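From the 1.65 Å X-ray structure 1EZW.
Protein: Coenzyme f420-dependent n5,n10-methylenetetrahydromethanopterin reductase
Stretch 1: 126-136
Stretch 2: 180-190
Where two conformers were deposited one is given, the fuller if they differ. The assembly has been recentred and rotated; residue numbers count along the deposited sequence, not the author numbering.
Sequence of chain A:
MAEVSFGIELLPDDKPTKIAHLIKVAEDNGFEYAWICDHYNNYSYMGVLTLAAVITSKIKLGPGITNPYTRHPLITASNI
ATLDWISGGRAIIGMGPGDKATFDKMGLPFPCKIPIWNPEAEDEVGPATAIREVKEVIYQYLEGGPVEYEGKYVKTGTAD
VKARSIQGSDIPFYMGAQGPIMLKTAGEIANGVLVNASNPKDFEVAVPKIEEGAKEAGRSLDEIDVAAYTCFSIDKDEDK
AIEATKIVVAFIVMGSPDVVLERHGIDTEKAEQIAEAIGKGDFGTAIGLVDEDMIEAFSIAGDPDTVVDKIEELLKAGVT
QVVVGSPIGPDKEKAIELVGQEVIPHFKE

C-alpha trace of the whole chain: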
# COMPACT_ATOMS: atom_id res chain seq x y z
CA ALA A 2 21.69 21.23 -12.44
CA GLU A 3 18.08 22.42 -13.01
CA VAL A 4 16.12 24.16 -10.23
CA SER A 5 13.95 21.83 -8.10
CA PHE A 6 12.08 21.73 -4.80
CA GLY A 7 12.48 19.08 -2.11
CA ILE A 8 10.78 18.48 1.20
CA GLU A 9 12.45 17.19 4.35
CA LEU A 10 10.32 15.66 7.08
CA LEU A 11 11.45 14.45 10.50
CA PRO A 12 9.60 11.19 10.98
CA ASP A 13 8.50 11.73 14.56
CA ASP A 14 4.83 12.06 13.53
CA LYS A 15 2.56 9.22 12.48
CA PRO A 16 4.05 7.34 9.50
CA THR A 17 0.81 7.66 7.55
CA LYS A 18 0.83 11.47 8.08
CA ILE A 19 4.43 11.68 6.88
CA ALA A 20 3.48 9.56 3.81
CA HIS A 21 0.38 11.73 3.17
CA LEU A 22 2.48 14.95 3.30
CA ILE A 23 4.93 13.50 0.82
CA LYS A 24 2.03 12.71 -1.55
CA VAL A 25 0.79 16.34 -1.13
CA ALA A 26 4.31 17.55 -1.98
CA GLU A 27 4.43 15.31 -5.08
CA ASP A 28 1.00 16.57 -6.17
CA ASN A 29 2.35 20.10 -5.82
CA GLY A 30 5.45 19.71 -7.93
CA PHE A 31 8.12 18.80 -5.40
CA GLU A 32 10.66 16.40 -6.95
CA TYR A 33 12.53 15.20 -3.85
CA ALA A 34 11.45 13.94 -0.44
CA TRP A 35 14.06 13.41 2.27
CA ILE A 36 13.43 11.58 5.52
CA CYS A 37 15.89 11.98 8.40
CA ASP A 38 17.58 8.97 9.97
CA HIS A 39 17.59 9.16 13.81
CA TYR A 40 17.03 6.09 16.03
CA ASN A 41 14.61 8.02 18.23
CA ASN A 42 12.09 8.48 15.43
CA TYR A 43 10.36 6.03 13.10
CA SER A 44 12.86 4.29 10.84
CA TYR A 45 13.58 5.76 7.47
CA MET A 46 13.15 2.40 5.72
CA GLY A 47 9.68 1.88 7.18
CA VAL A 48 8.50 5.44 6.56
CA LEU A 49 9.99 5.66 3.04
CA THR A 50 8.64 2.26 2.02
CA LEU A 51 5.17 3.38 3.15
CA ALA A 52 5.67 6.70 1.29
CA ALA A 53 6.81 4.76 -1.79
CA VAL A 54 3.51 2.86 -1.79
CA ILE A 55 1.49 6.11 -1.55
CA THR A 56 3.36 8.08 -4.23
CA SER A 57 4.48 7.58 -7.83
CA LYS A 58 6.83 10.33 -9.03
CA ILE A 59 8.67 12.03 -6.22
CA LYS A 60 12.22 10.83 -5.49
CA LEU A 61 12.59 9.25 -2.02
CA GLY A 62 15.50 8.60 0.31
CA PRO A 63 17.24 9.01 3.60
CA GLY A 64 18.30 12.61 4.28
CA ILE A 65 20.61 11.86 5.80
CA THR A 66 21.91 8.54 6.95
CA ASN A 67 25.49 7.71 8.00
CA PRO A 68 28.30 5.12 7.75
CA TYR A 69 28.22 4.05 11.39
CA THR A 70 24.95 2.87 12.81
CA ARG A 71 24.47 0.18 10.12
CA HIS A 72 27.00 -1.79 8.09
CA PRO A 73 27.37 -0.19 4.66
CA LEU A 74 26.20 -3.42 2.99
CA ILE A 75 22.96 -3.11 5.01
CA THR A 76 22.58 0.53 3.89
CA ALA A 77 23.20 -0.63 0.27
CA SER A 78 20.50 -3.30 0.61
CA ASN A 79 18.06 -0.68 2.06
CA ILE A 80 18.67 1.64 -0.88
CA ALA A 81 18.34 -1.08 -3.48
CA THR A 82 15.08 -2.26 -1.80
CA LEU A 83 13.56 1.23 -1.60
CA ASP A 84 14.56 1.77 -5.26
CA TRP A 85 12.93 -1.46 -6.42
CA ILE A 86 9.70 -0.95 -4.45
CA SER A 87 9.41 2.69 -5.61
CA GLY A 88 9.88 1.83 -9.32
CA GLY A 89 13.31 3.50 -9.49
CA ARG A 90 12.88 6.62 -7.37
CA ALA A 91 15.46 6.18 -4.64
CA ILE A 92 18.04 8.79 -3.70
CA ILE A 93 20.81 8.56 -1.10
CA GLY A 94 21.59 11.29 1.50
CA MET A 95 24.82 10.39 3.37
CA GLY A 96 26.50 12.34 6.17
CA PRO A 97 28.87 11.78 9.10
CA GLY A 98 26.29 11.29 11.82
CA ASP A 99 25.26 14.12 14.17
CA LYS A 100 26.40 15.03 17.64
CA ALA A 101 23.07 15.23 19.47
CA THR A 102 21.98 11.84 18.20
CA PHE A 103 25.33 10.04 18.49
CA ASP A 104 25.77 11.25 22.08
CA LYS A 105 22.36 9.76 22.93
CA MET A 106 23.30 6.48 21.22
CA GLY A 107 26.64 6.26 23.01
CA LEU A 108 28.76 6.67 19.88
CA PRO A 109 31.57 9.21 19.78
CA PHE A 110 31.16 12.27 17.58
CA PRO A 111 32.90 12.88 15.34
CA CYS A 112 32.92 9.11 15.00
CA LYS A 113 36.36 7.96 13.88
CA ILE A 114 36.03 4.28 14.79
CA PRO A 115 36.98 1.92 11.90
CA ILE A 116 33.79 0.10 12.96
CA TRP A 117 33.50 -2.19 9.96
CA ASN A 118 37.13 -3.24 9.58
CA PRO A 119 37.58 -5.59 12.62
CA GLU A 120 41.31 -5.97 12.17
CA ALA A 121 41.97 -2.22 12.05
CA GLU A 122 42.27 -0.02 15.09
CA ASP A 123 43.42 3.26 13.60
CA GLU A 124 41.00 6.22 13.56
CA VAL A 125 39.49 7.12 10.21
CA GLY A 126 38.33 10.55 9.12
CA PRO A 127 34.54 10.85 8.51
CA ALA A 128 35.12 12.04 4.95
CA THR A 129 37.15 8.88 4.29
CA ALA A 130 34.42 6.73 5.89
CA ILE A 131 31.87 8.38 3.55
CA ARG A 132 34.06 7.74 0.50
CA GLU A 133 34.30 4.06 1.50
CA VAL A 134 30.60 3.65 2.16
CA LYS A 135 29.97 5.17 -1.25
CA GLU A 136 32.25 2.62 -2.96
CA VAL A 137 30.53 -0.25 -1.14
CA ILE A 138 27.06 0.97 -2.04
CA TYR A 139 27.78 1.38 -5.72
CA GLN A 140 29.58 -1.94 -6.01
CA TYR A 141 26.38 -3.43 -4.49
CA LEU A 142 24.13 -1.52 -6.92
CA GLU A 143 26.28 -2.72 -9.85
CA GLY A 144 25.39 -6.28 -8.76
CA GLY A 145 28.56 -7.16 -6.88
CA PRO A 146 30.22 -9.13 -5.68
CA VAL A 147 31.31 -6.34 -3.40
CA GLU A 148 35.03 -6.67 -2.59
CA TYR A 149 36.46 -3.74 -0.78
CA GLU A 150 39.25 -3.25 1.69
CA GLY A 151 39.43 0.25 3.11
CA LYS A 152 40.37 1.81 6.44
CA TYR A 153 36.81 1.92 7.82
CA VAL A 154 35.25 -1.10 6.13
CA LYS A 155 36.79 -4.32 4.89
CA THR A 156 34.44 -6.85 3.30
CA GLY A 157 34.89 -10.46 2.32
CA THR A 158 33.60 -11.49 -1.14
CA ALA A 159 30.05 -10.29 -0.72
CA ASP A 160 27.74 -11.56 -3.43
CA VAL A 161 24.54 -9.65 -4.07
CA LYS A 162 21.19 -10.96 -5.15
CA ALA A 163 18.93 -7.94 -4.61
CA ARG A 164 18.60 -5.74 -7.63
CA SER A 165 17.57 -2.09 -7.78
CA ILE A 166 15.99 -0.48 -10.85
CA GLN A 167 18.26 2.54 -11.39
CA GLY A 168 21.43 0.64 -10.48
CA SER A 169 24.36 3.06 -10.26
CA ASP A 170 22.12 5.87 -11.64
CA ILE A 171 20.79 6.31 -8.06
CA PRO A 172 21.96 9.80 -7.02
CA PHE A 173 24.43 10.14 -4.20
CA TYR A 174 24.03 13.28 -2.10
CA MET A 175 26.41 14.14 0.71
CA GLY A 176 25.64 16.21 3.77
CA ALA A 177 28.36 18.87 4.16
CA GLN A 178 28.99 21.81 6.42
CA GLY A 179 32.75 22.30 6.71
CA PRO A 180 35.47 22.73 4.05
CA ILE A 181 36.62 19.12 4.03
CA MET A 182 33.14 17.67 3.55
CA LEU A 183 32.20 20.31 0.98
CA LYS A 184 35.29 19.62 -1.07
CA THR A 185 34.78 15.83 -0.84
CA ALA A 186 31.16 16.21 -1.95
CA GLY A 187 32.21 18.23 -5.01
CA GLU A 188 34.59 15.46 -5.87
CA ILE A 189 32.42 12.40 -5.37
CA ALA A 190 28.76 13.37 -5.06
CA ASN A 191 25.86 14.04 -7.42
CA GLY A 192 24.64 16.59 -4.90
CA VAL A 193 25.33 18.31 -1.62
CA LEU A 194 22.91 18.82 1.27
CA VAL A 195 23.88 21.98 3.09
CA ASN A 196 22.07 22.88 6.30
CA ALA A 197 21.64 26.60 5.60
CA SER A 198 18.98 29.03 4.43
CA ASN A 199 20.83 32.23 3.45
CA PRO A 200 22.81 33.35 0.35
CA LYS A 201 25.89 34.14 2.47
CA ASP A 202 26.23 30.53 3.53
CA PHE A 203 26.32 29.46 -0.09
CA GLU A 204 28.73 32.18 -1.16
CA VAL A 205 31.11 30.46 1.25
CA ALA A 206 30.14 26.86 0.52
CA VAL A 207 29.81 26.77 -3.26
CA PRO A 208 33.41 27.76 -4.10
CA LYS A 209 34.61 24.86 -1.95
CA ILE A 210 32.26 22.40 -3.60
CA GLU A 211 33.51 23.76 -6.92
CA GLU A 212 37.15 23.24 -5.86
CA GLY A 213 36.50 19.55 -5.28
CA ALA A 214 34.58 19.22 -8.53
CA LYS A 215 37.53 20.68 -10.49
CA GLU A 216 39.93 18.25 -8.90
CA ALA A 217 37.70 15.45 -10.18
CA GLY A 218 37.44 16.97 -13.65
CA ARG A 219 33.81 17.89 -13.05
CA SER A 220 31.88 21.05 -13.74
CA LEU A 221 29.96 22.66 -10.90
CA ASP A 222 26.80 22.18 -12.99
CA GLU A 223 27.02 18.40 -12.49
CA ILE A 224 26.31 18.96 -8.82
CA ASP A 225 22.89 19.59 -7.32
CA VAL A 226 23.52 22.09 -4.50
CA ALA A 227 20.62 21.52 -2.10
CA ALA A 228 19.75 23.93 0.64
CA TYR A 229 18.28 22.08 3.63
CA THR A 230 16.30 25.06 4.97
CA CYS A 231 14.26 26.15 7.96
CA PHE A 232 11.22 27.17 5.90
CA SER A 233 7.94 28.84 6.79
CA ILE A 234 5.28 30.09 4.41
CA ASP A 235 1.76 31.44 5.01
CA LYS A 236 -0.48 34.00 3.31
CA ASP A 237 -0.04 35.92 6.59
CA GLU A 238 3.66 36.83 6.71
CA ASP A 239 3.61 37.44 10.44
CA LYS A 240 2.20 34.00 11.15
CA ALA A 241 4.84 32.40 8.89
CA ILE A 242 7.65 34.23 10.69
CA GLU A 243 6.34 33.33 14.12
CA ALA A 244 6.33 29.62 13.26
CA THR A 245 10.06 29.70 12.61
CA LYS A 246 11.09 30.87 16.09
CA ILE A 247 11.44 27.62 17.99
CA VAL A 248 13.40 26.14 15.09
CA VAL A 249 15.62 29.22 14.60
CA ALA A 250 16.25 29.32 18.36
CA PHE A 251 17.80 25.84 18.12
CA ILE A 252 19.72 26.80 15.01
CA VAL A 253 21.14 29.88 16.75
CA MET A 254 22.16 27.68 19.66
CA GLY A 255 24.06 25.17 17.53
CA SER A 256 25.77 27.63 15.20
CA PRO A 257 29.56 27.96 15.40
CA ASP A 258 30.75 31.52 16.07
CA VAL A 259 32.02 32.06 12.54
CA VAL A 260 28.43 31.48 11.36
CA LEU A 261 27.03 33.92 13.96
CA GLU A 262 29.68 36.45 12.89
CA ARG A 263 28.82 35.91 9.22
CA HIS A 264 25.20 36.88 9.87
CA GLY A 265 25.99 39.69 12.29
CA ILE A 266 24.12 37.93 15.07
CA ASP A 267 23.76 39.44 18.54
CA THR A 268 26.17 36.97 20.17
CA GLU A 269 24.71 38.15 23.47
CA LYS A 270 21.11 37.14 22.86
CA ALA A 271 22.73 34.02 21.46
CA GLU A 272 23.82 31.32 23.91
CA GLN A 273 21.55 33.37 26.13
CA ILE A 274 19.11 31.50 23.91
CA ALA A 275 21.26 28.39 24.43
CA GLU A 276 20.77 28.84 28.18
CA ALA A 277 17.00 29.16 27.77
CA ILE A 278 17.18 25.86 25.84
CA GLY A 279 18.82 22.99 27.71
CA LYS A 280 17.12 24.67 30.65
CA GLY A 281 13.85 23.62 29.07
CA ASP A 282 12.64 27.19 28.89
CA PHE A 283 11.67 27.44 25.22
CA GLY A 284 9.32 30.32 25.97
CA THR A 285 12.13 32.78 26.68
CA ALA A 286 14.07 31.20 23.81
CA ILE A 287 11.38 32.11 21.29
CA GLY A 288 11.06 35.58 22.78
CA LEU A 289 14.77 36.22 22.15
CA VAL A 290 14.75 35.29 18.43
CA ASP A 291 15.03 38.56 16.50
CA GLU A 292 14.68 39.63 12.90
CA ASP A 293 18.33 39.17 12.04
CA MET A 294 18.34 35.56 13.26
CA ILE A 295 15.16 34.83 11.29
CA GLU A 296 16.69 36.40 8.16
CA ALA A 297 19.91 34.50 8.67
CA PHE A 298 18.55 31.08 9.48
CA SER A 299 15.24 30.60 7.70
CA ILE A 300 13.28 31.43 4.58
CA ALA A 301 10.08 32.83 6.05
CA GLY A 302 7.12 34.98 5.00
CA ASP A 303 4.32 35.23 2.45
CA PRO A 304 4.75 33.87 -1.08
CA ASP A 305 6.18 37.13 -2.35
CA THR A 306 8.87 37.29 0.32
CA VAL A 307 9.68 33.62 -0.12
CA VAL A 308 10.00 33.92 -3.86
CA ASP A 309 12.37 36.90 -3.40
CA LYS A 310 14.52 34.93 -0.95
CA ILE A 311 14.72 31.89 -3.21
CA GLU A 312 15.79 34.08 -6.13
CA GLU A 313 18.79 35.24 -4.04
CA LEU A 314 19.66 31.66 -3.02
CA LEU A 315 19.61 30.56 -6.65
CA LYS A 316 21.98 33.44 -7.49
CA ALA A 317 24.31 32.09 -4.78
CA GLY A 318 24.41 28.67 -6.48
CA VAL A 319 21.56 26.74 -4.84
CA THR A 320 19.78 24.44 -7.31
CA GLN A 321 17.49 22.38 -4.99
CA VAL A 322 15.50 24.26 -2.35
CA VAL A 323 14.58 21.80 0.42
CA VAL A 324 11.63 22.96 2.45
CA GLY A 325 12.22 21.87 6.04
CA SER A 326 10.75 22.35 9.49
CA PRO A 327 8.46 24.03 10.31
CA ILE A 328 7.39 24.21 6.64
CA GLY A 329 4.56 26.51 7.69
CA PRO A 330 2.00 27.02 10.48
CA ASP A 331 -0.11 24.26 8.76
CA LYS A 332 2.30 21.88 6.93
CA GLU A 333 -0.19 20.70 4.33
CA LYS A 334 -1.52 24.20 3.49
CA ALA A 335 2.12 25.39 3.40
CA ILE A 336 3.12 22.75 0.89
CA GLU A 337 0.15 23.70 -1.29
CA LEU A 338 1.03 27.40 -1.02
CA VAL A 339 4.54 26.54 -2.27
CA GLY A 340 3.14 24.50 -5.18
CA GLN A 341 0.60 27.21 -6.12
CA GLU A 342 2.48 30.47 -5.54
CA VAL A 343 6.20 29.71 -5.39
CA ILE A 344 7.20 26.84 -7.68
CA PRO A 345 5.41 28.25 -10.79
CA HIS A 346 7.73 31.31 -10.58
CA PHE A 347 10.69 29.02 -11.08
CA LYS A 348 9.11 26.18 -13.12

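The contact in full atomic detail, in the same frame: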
# COMPACT_ATOMS: atom_id res chain seq x y z
N GLY A 126 39.07 9.30 9.24
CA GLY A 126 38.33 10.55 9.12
C GLY A 126 36.94 10.27 8.53
O GLY A 126 36.79 9.40 7.67
N PRO A 127 35.92 11.00 8.99
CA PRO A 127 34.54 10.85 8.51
C PRO A 127 34.43 11.00 6.99
O PRO A 127 33.66 10.29 6.34
CB PRO A 127 33.81 11.95 9.28
CG PRO A 127 34.53 11.90 10.59
CD PRO A 127 35.96 11.99 10.07
N ALA A 128 35.21 11.91 6.39
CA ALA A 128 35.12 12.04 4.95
C ALA A 128 35.62 10.76 4.25
O ALA A 128 35.10 10.37 3.19
CB ALA A 128 35.90 13.28 4.45
N THR A 129 36.63 10.13 4.84
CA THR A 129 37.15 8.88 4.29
C THR A 129 36.09 7.79 4.48
O THR A 129 35.83 7.04 3.55
CB THR A 129 38.47 8.49 4.93
OG1 THR A 129 39.46 9.43 4.47
CG2 THR A 129 38.87 7.08 4.54
N ALA A 130 35.48 7.72 5.67
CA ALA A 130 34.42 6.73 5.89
C ALA A 130 33.30 6.90 4.84
O ALA A 130 32.81 5.90 4.30
CB ALA A 130 33.85 6.84 7.32
N ILE A 131 32.91 8.13 4.55
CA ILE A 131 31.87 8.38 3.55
C ILE A 131 32.32 7.94 2.16
O ILE A 131 31.56 7.36 1.40
CB ILE A 131 31.43 9.87 3.58
CG1 ILE A 131 30.68 10.14 4.89
CG2 ILE A 131 30.51 10.16 2.32
CD1 ILE A 131 30.29 11.61 5.12
N ARG A 132 33.58 8.21 1.79
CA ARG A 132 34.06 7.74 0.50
C ARG A 132 33.95 6.21 0.41
O ARG A 132 33.61 5.67 -0.64
CB ARG A 132 35.55 8.11 0.31
CG ARG A 132 35.81 9.57 0.10
CD ARG A 132 37.35 9.77 0.10
NE ARG A 132 37.71 11.17 -0.13
CZ ARG A 132 37.80 11.74 -1.32
NH1 ARG A 132 38.14 13.03 -1.40
NH2 ARG A 132 37.56 11.05 -2.43
N GLU A 133 34.30 5.53 1.49
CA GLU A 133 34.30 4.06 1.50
C GLU A 133 32.88 3.53 1.44
O GLU A 133 32.61 2.59 0.69
CB GLU A 133 35.02 3.50 2.72
CG GLU A 133 36.54 3.89 2.67
CD GLU A 133 37.37 3.20 3.72
OE1 GLU A 133 38.58 3.54 3.80
OE2 GLU A 133 36.87 2.34 4.47
N VAL A 134 31.99 4.12 2.21
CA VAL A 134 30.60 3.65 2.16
C VAL A 134 30.08 3.85 0.74
O VAL A 134 29.34 3.01 0.22
CB VAL A 134 29.66 4.39 3.13
CG1 VAL A 134 28.22 3.86 2.96
CG2 VAL A 134 30.08 4.17 4.53
N LYS A 135 30.42 4.98 0.11
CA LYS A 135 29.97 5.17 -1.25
C LYS A 135 30.46 4.04 -2.18
O LYS A 135 29.69 3.50 -2.98
CB LYS A 135 30.43 6.54 -1.80
CG LYS A 135 29.80 6.80 -3.14
CD LYS A 135 30.50 7.87 -3.97
CE LYS A 135 29.82 7.99 -5.34
NZ LYS A 135 30.65 8.62 -6.41
N GLU A 136 31.75 3.69 -2.10
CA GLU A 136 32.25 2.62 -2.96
C GLU A 136 31.51 1.30 -2.70
O GLU A 136 31.19 0.59 -3.65
CB GLU A 136 33.75 2.39 -2.76
CG GLU A 136 34.57 3.55 -3.25
CD GLU A 136 34.32 3.84 -4.71
OE1 GLU A 136 34.19 5.04 -5.04
OE2 GLU A 136 34.26 2.90 -5.53
N PRO A 180 34.66 22.77 5.28
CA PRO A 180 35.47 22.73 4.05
C PRO A 180 35.86 21.35 3.55
O PRO A 180 35.84 21.11 2.35
CB PRO A 180 36.69 23.59 4.43
CG PRO A 180 36.81 23.32 5.94
CD PRO A 180 35.35 23.56 6.32
N ILE A 181 36.21 20.45 4.46
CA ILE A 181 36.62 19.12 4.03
C ILE A 181 35.44 18.35 3.42
O ILE A 181 35.56 17.74 2.36
CB ILE A 181 37.20 18.29 5.20
CG1 ILE A 181 38.38 19.03 5.82
CG2 ILE A 181 37.65 16.91 4.69
CD1 ILE A 181 38.83 18.41 7.13
N MET A 182 34.30 18.38 4.10
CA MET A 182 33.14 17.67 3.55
C MET A 182 32.63 18.31 2.27
O MET A 182 32.21 17.62 1.34
CB MET A 182 32.02 17.62 4.60
CG MET A 182 32.33 16.68 5.72
SD MET A 182 32.45 14.96 5.13
CE MET A 182 32.80 14.21 6.59
N LEU A 183 32.66 19.63 2.19
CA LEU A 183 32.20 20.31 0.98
C LEU A 183 33.08 19.96 -0.19
O LEU A 183 32.60 19.72 -1.29
CB LEU A 183 32.19 21.84 1.18
CG LEU A 183 31.09 22.42 2.09
CD1 LEU A 183 31.43 23.88 2.42
CD2 LEU A 183 29.71 22.35 1.36
N LYS A 184 34.39 19.95 0.02
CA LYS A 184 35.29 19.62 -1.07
C LYS A 184 35.11 18.14 -1.51
O LYS A 184 35.07 17.82 -2.70
CB LYS A 184 36.73 19.89 -0.61
CG LYS A 184 37.71 19.92 -1.73
CD LYS A 184 39.10 20.32 -1.18
CE LYS A 184 40.10 20.43 -2.32
NZ LYS A 184 40.08 19.16 -3.09
N THR A 185 34.98 17.26 -0.53
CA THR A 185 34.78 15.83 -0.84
C THR A 185 33.49 15.62 -1.64
O THR A 185 33.44 14.83 -2.57
CB THR A 185 34.70 15.02 0.48
OG1 THR A 185 35.93 15.22 1.21
CG2 THR A 185 34.50 13.50 0.19
N ALA A 186 32.44 16.34 -1.26
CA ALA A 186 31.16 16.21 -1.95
C ALA A 186 31.30 16.70 -3.40
O ALA A 186 30.78 16.10 -4.32
CB ALA A 186 30.08 17.01 -1.18
N GLY A 187 32.06 17.78 -3.63
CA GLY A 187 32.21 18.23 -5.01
C GLY A 187 32.98 17.21 -5.82
O GLY A 187 32.81 17.06 -7.03
N GLU A 188 33.82 16.44 -5.15
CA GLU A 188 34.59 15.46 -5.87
C GLU A 188 33.85 14.16 -6.16
O GLU A 188 33.96 13.61 -7.25
CB GLU A 188 35.88 15.11 -5.08
CG GLU A 188 36.66 13.98 -5.72
CD GLU A 188 37.85 13.52 -4.88
OE1 GLU A 188 38.23 12.32 -5.04
OE2 GLU A 188 38.41 14.32 -4.08
N ILE A 189 33.03 13.70 -5.20
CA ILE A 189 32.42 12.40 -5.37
C ILE A 189 30.89 12.33 -5.38
O ILE A 189 30.34 11.26 -5.64
CB ILE A 189 32.87 11.41 -4.25
CG1 ILE A 189 32.17 11.76 -2.93
CG2 ILE A 189 34.43 11.50 -4.03
CD1 ILE A 189 32.42 10.82 -1.75
N ALA A 190 30.23 13.45 -5.13
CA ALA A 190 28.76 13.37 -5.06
C ALA A 190 27.98 13.95 -6.22
O ALA A 190 28.45 14.85 -6.93
CB ALA A 190 28.31 14.04 -3.75
O HOH W 1 38.06 13.58 1.52

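Two helices, 127-136 and 180-189, run side by side in nearly the same direction, their axes 22° apart and 10.2 Å from each other at closest approach. The backbones come nearer at the N-terminal end, where the CA atoms of Ala 128 and Met 182 lie 6.1 Å apart; farther along, the CA atoms of Arg 132 and Ile 189 are 7.7 Å apart. The small Ala 128 suits the close approach, with the longer Met 182 reaching in beside it; farther along, Arg 132 and Lys 135 span the gap.

At the close end Ala 128 points toward the partner helix, and its lone methyl leaves a shallow hollow that the second helix fills. The CB of Ala 128 sits 4.0 Å from CG2 of Ile 181, 3.9 Å from CE of Met 182 and 3.8 Å from OG1 of Thr 185, so residues from successive turns share this one small site. Met 182 supplies the main bump. Its CB leaves the helix sideways, but with chi1 and chi2 both m and chi3 t the flexible thioether brings the terminal methyl across. That CE lies 3.3 Å from the backbone N of Ala 128, 3.7 Å from CB of Pro 127 and 3.9 Å from CD1 of Ile 131, in a pocket on the first helix.

Thr 185 also points across, and its two branches meet different surroundings. OG1 donates a hydrogen bond to O of Ile 181 (2.8 Å), which satisfies the hydroxyl within its own helix, and accepts one from a water (2.7 Å) that in turn accepts from NE of Arg 132 (2.9 Å). The methyl CG2 lies over one face of the Arg 132 guanidinium, 4.0 Å from NE; the flat, poorly hydrated face of that group tolerates an apolar neighbour while its edge remains free for polar partners.

That edge meets Glu 188. NH1 of Arg 132 donates to OE2 of Glu 188 and NH2 to OE1, each at 3.0 Å, with nearly straight angles of 178° and 166°: a two-pronged salt bridge in which the planar cation matches the carboxylate.

Ile 189, with chi1 p, is the bulky apolar wedge at the far end. Its CG2 packs 3.5 Å from NH2 of Arg 132, and its CD1 lies 4.2 Å from CD of Lys 135. The long lysine then delivers NZ to O of Ile 189 (2.8 Å), a hydrogen bond to a carbonyl in the helix's last turn.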